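Local coordinates for separin (Saccharomyces cerevisiae, PDB 5U1T), which cleaves the cohesin subunit MCD1/SCC1 as a caspase-like cysteine protease at the onset of anaphase, and is held inactive by securin for most of the cell cycle, at residues S392-V397 against A415-S420; F410-A415 against F455-N460. One frame throughout, in Å; residues are numbered along the deposited sequence.

Interaction 1: S392-V397 against A415-S420; sequences SNIISV and ANLEIS
Ile395 reaches across to Leu417 and Glu418 with two different parts of its side chain. Its CG1 methylene lies against the branch point of Leu417, with Ile395 CG1 3.7 Å from Leu417 CG and 3.8 Å from Leu417 CD2, and the two side chains meet at a slant. The far end goes instead to Glu418, where Ile395 CD1 sits 3.3 Å from Glu418 OE1 and 3.6 Å from Glu418 CA. Isoleucine suits this place because its longer branch offers both a methylene for the leucine and a methyl for the adjacent residue, Glu418. With CG1 trans to the carbonyl carbon (chi1 -60°) and the branch extended beyond it, CD1 is carried out to the opposite helix.

The contact joins the two arms of a helical hairpin. Helices 388-404 and 408-425, linked by a very short turn in the helical domain, run nearly antiparallel, the local axes making an angle of 167° and approaching to 9.5 Å. Ile395 and Leu417 are the nearest pair by backbone, and both direct their CB atoms at the other helix.

Glu418 starts out less favourably aimed, but a bend at chi2 (48°) swings its carboxylate back, so that it crosses the isoleucine at about a right angle. Glu418 OE1 also lies 3.7 Å from Ile395 CG2. The charged group is not left among methyls without a partner: OE1 forms a salt bridge with Lys437, whose ammonium group is also hydrogen-bonded to Ser392 OG, so one lysine links both helices. At the other flank Ile394 CG2 adds a looser touch to Leu417 CD2, while Ile394 also packs on Leu375, Leu378 and Cys382 of helix 365-384.

Interaction 2: F410-A415 against F455-N460; sequences FLLKTA and FSCLFN
This small apolar contact belongs to the stacked helices of the helical domain, an arrangement like that of an alpha-solenoid, where helix 408-425 meets helix 448-458 beside the intervening helix 431-444. Phe438 of that intervening helix touches both Ala415 and Leu458 and so packs against the two partners at once.

Cys457 faces helix 408-425 and meets two residues one turn apart on it. Its first contact is a methyl-to-methylene touch, Cys457 CB lying 4.2 Å from Ala415 CB. Here the two backbones come nearest, with the CA atoms of Ala415 and Cys457 6.7 Å apart. A small residue on each side suits such close backbones.

The second contact is made by Leu412, one turn earlier than Ala415. The leucine's CB is not aimed at Cys457, but the far end of its side chain comes nearer. Leucine suits this position because it is long enough to bridge what the alanine methyl could not, and its branched end is apolar, as are the neighbours it meets; the same residue also packs on Glu453 and Ile454 of helix 448-458. On the cysteine, the sulfur sits trans to the carbonyl carbon (chi1 -63°), which turns it to the leucine and places Cys457 SG 4.4 Å from Leu412 CD2.

In the fold
Interactions 1 and 2 use successive turns of helix 408-425 and share Ala415, with their centres about 10 Å apart. One face of the helix meets 392-397, another meets 455-460, so it is the middle member of a run of packed helices. The two contacts also touch directly: Ile419 CD1 lies 3.3 Å from Cys457 O, and Thr414 CG2 lies 3.7 Å from Ile395 O. Both lie on the same side of the chain's centre, about 50 and 46 Å from it, and away from the probable catalytic Cys1497. On segment 392-397 another protein chain, probably the inhibitor securin, packs on Asn393, Ser396 and Val397 and is hydrogen-bonded through its backbone to Asn393 OD1.

Interaction 1: S392-V397 against A415-S420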
ATOM      1  N   SER A 392     -35.072   4.364 -37.085  1.00 78.47           N
ATOM      2  CA  SER A 392     -33.729   3.891 -36.794  1.00 77.60           C
ATOM      3  C   SER A 392     -33.245   2.895 -37.843  1.00 77.62           C
ATOM      4  O   SER A 392     -32.047   2.693 -38.018  1.00 78.44           O
ATOM      5  CB  SER A 392     -33.673   3.269 -35.414  1.00 76.35           C
ATOM      6  OG  SER A 392     -32.335   2.955 -35.122  1.00 79.91           O
ATOM      7  N   ASN A 393     -34.181   2.278 -38.547  1.00 80.88           N
ATOM      8  CA  ASN A 393     -33.826   1.432 -39.672  1.00 82.80           C
ATOM      9  C   ASN A 393     -33.364   2.253 -40.882  1.00 79.85           C
ATOM     10  O   ASN A 393     -32.512   1.809 -41.654  1.00 74.35           O
ATOM     11  CB  ASN A 393     -35.015   0.544 -40.050  1.00 90.39           C
ATOM     12  CG  ASN A 393     -35.066  -0.747 -39.251  1.00 95.53           C
ATOM     13  OD1 ASN A 393     -34.181  -1.038 -38.442  1.00 98.27           O
ATOM     14  ND2 ASN A 393     -36.107  -1.533 -39.481  1.00 93.63           N
ATOM     15  N   ILE A 394     -33.931   3.449 -41.042  1.00 81.12           N
ATOM     16  CA  ILE A 394     -33.575   4.335 -42.149  1.00 77.88           C
ATOM     17  C   ILE A 394     -32.212   4.968 -41.922  1.00 75.32           C
ATOM     18  O   ILE A 394     -31.484   5.238 -42.876  1.00 72.85           O
ATOM     19  CB  ILE A 394     -34.638   5.438 -42.352  1.00 76.86           C
ATOM     20  CG1 ILE A 394     -36.010   4.790 -42.449  1.00 77.25           C
ATOM     21  CG2 ILE A 394     -34.348   6.270 -43.603  1.00 70.14           C
ATOM     22  CD1 ILE A 394     -37.088   5.735 -42.773  1.00 82.94           C
ATOM     23  N   ILE A 395     -31.872   5.196 -40.656  1.00 77.94           N
ATOM     24  CA  ILE A 395     -30.522   5.598 -40.278  1.00 71.84           C
ATOM     25  C   ILE A 395     -29.537   4.495 -40.629  1.00 68.70           C
ATOM     26  O   ILE A 395     -28.433   4.760 -41.111  1.00 72.36           O
ATOM     27  CB  ILE A 395     -30.418   5.911 -38.773  1.00 73.42           C
ATOM     28  CG1 ILE A 395     -31.365   7.051 -38.415  1.00 70.02           C
ATOM     29  CG2 ILE A 395     -28.991   6.276 -38.397  1.00 71.56           C
ATOM     30  CD1 ILE A 395     -31.351   7.407 -36.973  1.00 66.81           C
ATOM     31  N   SER A 396     -29.954   3.253 -40.398  1.00 72.41           N
ATOM     32  CA  SER A 396     -29.110   2.103 -40.693  1.00 72.69           C
ATOM     33  C   SER A 396     -28.793   2.018 -42.188  1.00 74.54           C
ATOM     34  O   SER A 396     -27.636   1.836 -42.575  1.00 76.06           O
ATOM     35  CB  SER A 396     -29.772   0.806 -40.208  1.00 78.11           C
ATOM     36  OG  SER A 396     -29.531   0.586 -38.827  1.00 77.73           O
ATOM     37  N   VAL A 397     -29.813   2.167 -43.031  1.00 75.46           N
ATOM     38  CA  VAL A 397     -29.616   2.045 -44.470  1.00 75.35           C
ATOM     39  C   VAL A 397     -28.710   3.164 -44.979  1.00 72.13           C
ATOM     40  O   VAL A 397     -27.805   2.923 -45.776  1.00 71.75           O
ATOM     41  CB  VAL A 397     -30.961   2.040 -45.219  1.00 79.27           C
ATOM     42  CG1 VAL A 397     -30.750   2.071 -46.735  1.00 74.25           C
ATOM     43  CG2 VAL A 397     -31.750   0.810 -44.821  1.00 76.58           C
ATOM     44  N   ALA A 415     -25.351  10.680 -39.485  1.00 60.84           N
ATOM     45  CA  ALA A 415     -25.156  11.370 -38.212  1.00 56.01           C
ATOM     46  C   ALA A 415     -26.306  12.313 -37.887  1.00 61.49           C
ATOM     47  O   ALA A 415     -26.877  12.284 -36.795  1.00 63.05           O
ATOM     48  CB  ALA A 415     -23.838  12.146 -38.237  1.00 63.45           C
ATOM     49  N   ASN A 416     -26.655  13.156 -38.846  1.00 62.14           N
ATOM     50  CA  ASN A 416     -27.671  14.159 -38.593  1.00 56.74           C
ATOM     51  C   ASN A 416     -29.052  13.575 -38.361  1.00 57.47           C
ATOM     52  O   ASN A 416     -29.806  14.083 -37.545  1.00 53.10           O
ATOM     53  CB  ASN A 416     -27.717  15.156 -39.730  1.00 61.12           C
ATOM     54  CG  ASN A 416     -28.102  16.524 -39.259  1.00 59.05           C
ATOM     55  OD1 ASN A 416     -27.868  16.884 -38.110  1.00 52.67           O
ATOM     56  ND2 ASN A 416     -28.717  17.297 -40.138  1.00 60.85           N
ATOM     57  N   LEU A 417     -29.382  12.501 -39.067  1.00 59.02           N
ATOM     58  CA  LEU A 417     -30.678  11.875 -38.870  1.00 59.74           C
ATOM     59  C   LEU A 417     -30.739  11.261 -37.487  1.00 64.58           C
ATOM     60  O   LEU A 417     -31.781  11.290 -36.823  1.00 61.55           O
ATOM     61  CB  LEU A 417     -30.942  10.819 -39.933  1.00 63.02           C
ATOM     62  CG  LEU A 417     -32.360  10.258 -39.928  1.00 65.17           C
ATOM     63  CD1 LEU A 417     -33.352  11.381 -39.912  1.00 59.48           C
ATOM     64  CD2 LEU A 417     -32.564   9.384 -41.135  1.00 66.44           C
ATOM     65  N   GLU A 418     -29.606  10.695 -37.071  1.00 66.77           N
ATOM     66  CA  GLU A 418     -29.430  10.180 -35.721  1.00 63.77           C
ATOM     67  C   GLU A 418     -29.721  11.279 -34.704  1.00 61.69           C
ATOM     68  O   GLU A 418     -30.565  11.115 -33.822  1.00 61.36           O
ATOM     69  CB  GLU A 418     -28.005   9.634 -35.544  1.00 71.14           C
ATOM     70  CG  GLU A 418     -27.772   8.887 -34.250  1.00 72.56           C
ATOM     71  CD  GLU A 418     -28.874   7.864 -33.968  1.00 75.00           C
ATOM     72  OE1 GLU A 418     -29.018   6.887 -34.744  1.00 76.91           O
ATOM     73  OE2 GLU A 418     -29.607   8.043 -32.966  1.00 79.88           O
ATOM     74  N   ILE A 419     -29.026  12.403 -34.850  1.00 58.27           N
ATOM     75  CA  ILE A 419     -29.249  13.569 -34.002  1.00 58.58           C
ATOM     76  C   ILE A 419     -30.697  14.040 -34.032  1.00 61.50           C
ATOM     77  O   ILE A 419     -31.278  14.369 -32.992  1.00 63.79           O
ATOM     78  CB  ILE A 419     -28.351  14.733 -34.411  1.00 58.01           C
ATOM     79  CG1 ILE A 419     -26.899  14.427 -34.047  1.00 67.01           C
ATOM     80  CG2 ILE A 419     -28.808  16.013 -33.739  1.00 51.46           C
ATOM     81  CD1 ILE A 419     -26.681  14.124 -32.569  1.00 60.17           C
ATOM     82  N   SER A 420     -31.279  14.065 -35.222  1.00 62.41           N
ATOM     83  CA  SER A 420     -32.660  14.482 -35.353  1.00 59.28           C
ATOM     84  C   SER A 420     -33.532  13.677 -34.412  1.00 58.89           C
ATOM     85  O   SER A 420     -34.207  14.247 -33.559  1.00 64.17           O
ATOM     86  CB  SER A 420     -33.156  14.347 -36.797  1.00 62.67           C
ATOM     87  OG  SER A 420     -32.689  15.432 -37.580  1.00 63.71           O
TER

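Interaction 2: F410-A415 against F455-N460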
ATOM      1  N   PHE A 410     -23.129  10.611 -47.302  1.00 68.34           N
ATOM      2  CA  PHE A 410     -24.093   9.735 -46.642  1.00 68.39           C
ATOM      3  C   PHE A 410     -23.872   9.644 -45.132  1.00 64.70           C
ATOM      4  O   PHE A 410     -24.832   9.585 -44.367  1.00 63.05           O
ATOM      5  CB  PHE A 410     -24.055   8.343 -47.261  1.00 69.49           C
ATOM      6  CG  PHE A 410     -24.925   8.206 -48.455  1.00 69.72           C
ATOM      7  CD1 PHE A 410     -26.265   7.870 -48.313  1.00 73.64           C
ATOM      8  CD2 PHE A 410     -24.420   8.439 -49.726  1.00 71.40           C
ATOM      9  CE1 PHE A 410     -27.088   7.749 -49.429  1.00 80.14           C
ATOM     10  CE2 PHE A 410     -25.237   8.321 -50.854  1.00 71.01           C
ATOM     11  CZ  PHE A 410     -26.574   7.978 -50.706  1.00 75.71           C
ATOM     12  N   LEU A 411     -22.614   9.643 -44.703  1.00 66.45           N
ATOM     13  CA  LEU A 411     -22.314   9.496 -43.284  1.00 63.95           C
ATOM     14  C   LEU A 411     -22.744  10.750 -42.549  1.00 63.14           C
ATOM     15  O   LEU A 411     -23.340  10.668 -41.476  1.00 59.32           O
ATOM     16  CB  LEU A 411     -20.826   9.218 -43.047  1.00 62.03           C
ATOM     17  CG  LEU A 411     -20.450   8.959 -41.589  1.00 58.55           C
ATOM     18  CD1 LEU A 411     -21.207   7.748 -41.082  1.00 56.79           C
ATOM     19  CD2 LEU A 411     -18.950   8.767 -41.429  1.00 60.07           C
ATOM     20  N   LEU A 412     -22.445  11.912 -43.124  1.00 60.69           N
ATOM     21  CA  LEU A 412     -22.930  13.159 -42.549  1.00 58.87           C
ATOM     22  C   LEU A 412     -24.452  13.126 -42.506  1.00 59.52           C
ATOM     23  O   LEU A 412     -25.060  13.534 -41.516  1.00 64.46           O
ATOM     24  CB  LEU A 412     -22.432  14.369 -43.334  1.00 61.04           C
ATOM     25  CG  LEU A 412     -21.014  14.839 -43.007  1.00 65.22           C
ATOM     26  CD1 LEU A 412     -20.527  15.843 -44.036  1.00 63.17           C
ATOM     27  CD2 LEU A 412     -20.959  15.433 -41.618  1.00 59.72           C
ATOM     28  N   LYS A 413     -25.074  12.595 -43.550  1.00 60.42           N
ATOM     29  CA  LYS A 413     -26.527  12.516 -43.550  1.00 63.94           C
ATOM     30  C   LYS A 413     -27.012  11.544 -42.471  1.00 59.89           C
ATOM     31  O   LYS A 413     -28.033  11.763 -41.823  1.00 60.99           O
ATOM     32  CB  LYS A 413     -27.054  12.108 -44.930  1.00 69.39           C
ATOM     33  CG  LYS A 413     -28.433  12.682 -45.228  1.00 67.33           C
ATOM     34  CD  LYS A 413     -29.091  12.028 -46.422  1.00 73.91           C
ATOM     35  CE  LYS A 413     -30.478  12.651 -46.721  1.00 77.29           C
ATOM     36  NZ  LYS A 413     -31.375  12.618 -45.511  1.00 72.13           N
ATOM     37  N   THR A 414     -26.256  10.477 -42.268  1.00 64.46           N
ATOM     38  CA  THR A 414     -26.568   9.496 -41.241  1.00 64.68           C
ATOM     39  C   THR A 414     -26.495  10.087 -39.826  1.00 62.95           C
ATOM     40  O   THR A 414     -27.458   9.995 -39.063  1.00 63.76           O
ATOM     41  CB  THR A 414     -25.616   8.293 -41.345  1.00 68.05           C
ATOM     42  OG1 THR A 414     -25.796   7.661 -42.622  1.00 69.74           O
ATOM     43  CG2 THR A 414     -25.863   7.285 -40.204  1.00 62.54           C
ATOM     44  N   ALA A 415     -25.351  10.680 -39.485  1.00 60.84           N
ATOM     45  CA  ALA A 415     -25.156  11.370 -38.212  1.00 56.01           C
ATOM     46  C   ALA A 415     -26.306  12.313 -37.887  1.00 61.49           C
ATOM     47  O   ALA A 415     -26.877  12.284 -36.795  1.00 63.05           O
ATOM     48  CB  ALA A 415     -23.838  12.146 -38.237  1.00 63.45           C
ATOM     49  N   PHE A 455     -17.687  13.747 -35.326  1.00 57.85           N
ATOM     50  CA  PHE A 455     -17.654  13.834 -33.886  1.00 56.86           C
ATOM     51  C   PHE A 455     -18.423  15.030 -33.405  1.00 57.87           C
ATOM     52  O   PHE A 455     -19.044  15.001 -32.366  1.00 54.33           O
ATOM     53  CB  PHE A 455     -16.226  13.912 -33.370  1.00 59.79           C
ATOM     54  CG  PHE A 455     -16.146  14.059 -31.893  1.00 57.00           C
ATOM     55  CD1 PHE A 455     -16.482  13.023 -31.075  1.00 52.97           C
ATOM     56  CD2 PHE A 455     -15.775  15.247 -31.330  1.00 52.74           C
ATOM     57  CE1 PHE A 455     -16.439  13.165 -29.721  1.00 51.65           C
ATOM     58  CE2 PHE A 455     -15.734  15.399 -29.976  1.00 54.17           C
ATOM     59  CZ  PHE A 455     -16.064  14.352 -29.173  1.00 52.57           C
ATOM     60  N   SER A 456     -18.392  16.087 -34.187  1.00 57.61           N
ATOM     61  CA  SER A 456     -18.946  17.361 -33.791  1.00 59.48           C
ATOM     62  C   SER A 456     -20.446  17.414 -33.903  1.00 55.14           C
ATOM     63  O   SER A 456     -21.078  18.268 -33.330  1.00 56.19           O
ATOM     64  CB  SER A 456     -18.354  18.455 -34.649  1.00 55.22           C
ATOM     65  OG  SER A 456     -17.898  19.506 -33.859  1.00 58.71           O
ATOM     66  N   CYS A 457     -21.010  16.511 -34.677  1.00 57.72           N
ATOM     67  CA  CYS A 457     -22.430  16.339 -34.725  1.00 55.73           C
ATOM     68  C   CYS A 457     -22.908  15.770 -33.423  1.00 55.33           C
ATOM     69  O   CYS A 457     -24.022  15.999 -33.036  1.00 58.11           O
ATOM     70  CB  CYS A 457     -22.813  15.422 -35.874  1.00 56.58           C
ATOM     71  SG  CYS A 457     -22.408  16.028 -37.511  1.00 59.09           S
ATOM     72  N   LEU A 458     -22.064  15.032 -32.728  1.00 59.09           N
ATOM     73  CA  LEU A 458     -22.480  14.456 -31.475  1.00 52.39           C
ATOM     74  C   LEU A 458     -22.044  15.318 -30.324  1.00 52.43           C
ATOM     75  O   LEU A 458     -22.758  15.486 -29.382  1.00 51.38           O
ATOM     76  CB  LEU A 458     -21.891  13.068 -31.330  1.00 60.52           C
ATOM     77  CG  LEU A 458     -22.093  12.228 -30.079  1.00 59.31           C
ATOM     78  CD1 LEU A 458     -21.483  12.920 -28.895  1.00 61.13           C
ATOM     79  CD2 LEU A 458     -23.523  11.873 -29.818  1.00 55.48           C
ATOM     80  N   PHE A 459     -20.852  15.863 -30.392  1.00 53.02           N
ATOM     81  CA  PHE A 459     -20.399  16.707 -29.307  1.00 52.96           C
ATOM     82  C   PHE A 459     -20.965  18.080 -29.563  1.00 44.73           C
ATOM     83  O   PHE A 459     -20.316  18.958 -30.135  1.00 52.01           O
ATOM     84  CB  PHE A 459     -18.877  16.708 -29.192  1.00 58.23           C
ATOM     85  CG  PHE A 459     -18.379  17.176 -27.871  1.00 51.34           C
ATOM     86  CD1 PHE A 459     -18.441  16.351 -26.768  1.00 52.97           C
ATOM     87  CD2 PHE A 459     -17.852  18.447 -27.727  1.00 53.65           C
ATOM     88  CE1 PHE A 459     -17.975  16.779 -25.523  1.00 52.33           C
ATOM     89  CE2 PHE A 459     -17.383  18.887 -26.492  1.00 54.09           C
ATOM     90  CZ  PHE A 459     -17.449  18.052 -25.391  1.00 56.32           C
ATOM     91  N   ASN A 460     -22.212  18.231 -29.134  1.00 45.68           N
ATOM     92  CA  ASN A 460     -23.042  19.385 -29.475  1.00 47.44           C
ATOM     93  C   ASN A 460     -23.992  19.663 -28.330  1.00 47.93           C
ATOM     94  O   ASN A 460     -24.677  18.755 -27.870  1.00 49.29           O
ATOM     95  CB  ASN A 460     -23.815  19.118 -30.790  1.00 53.25           C
ATOM     96  CG  ASN A 460     -24.734  20.267 -31.197  1.00 46.93           C
ATOM     97  OD1 ASN A 460     -25.908  20.305 -30.814  1.00 46.20           O
ATOM     98  ND2 ASN A 460     -24.206  21.186 -32.009  1.00 45.71           N
TER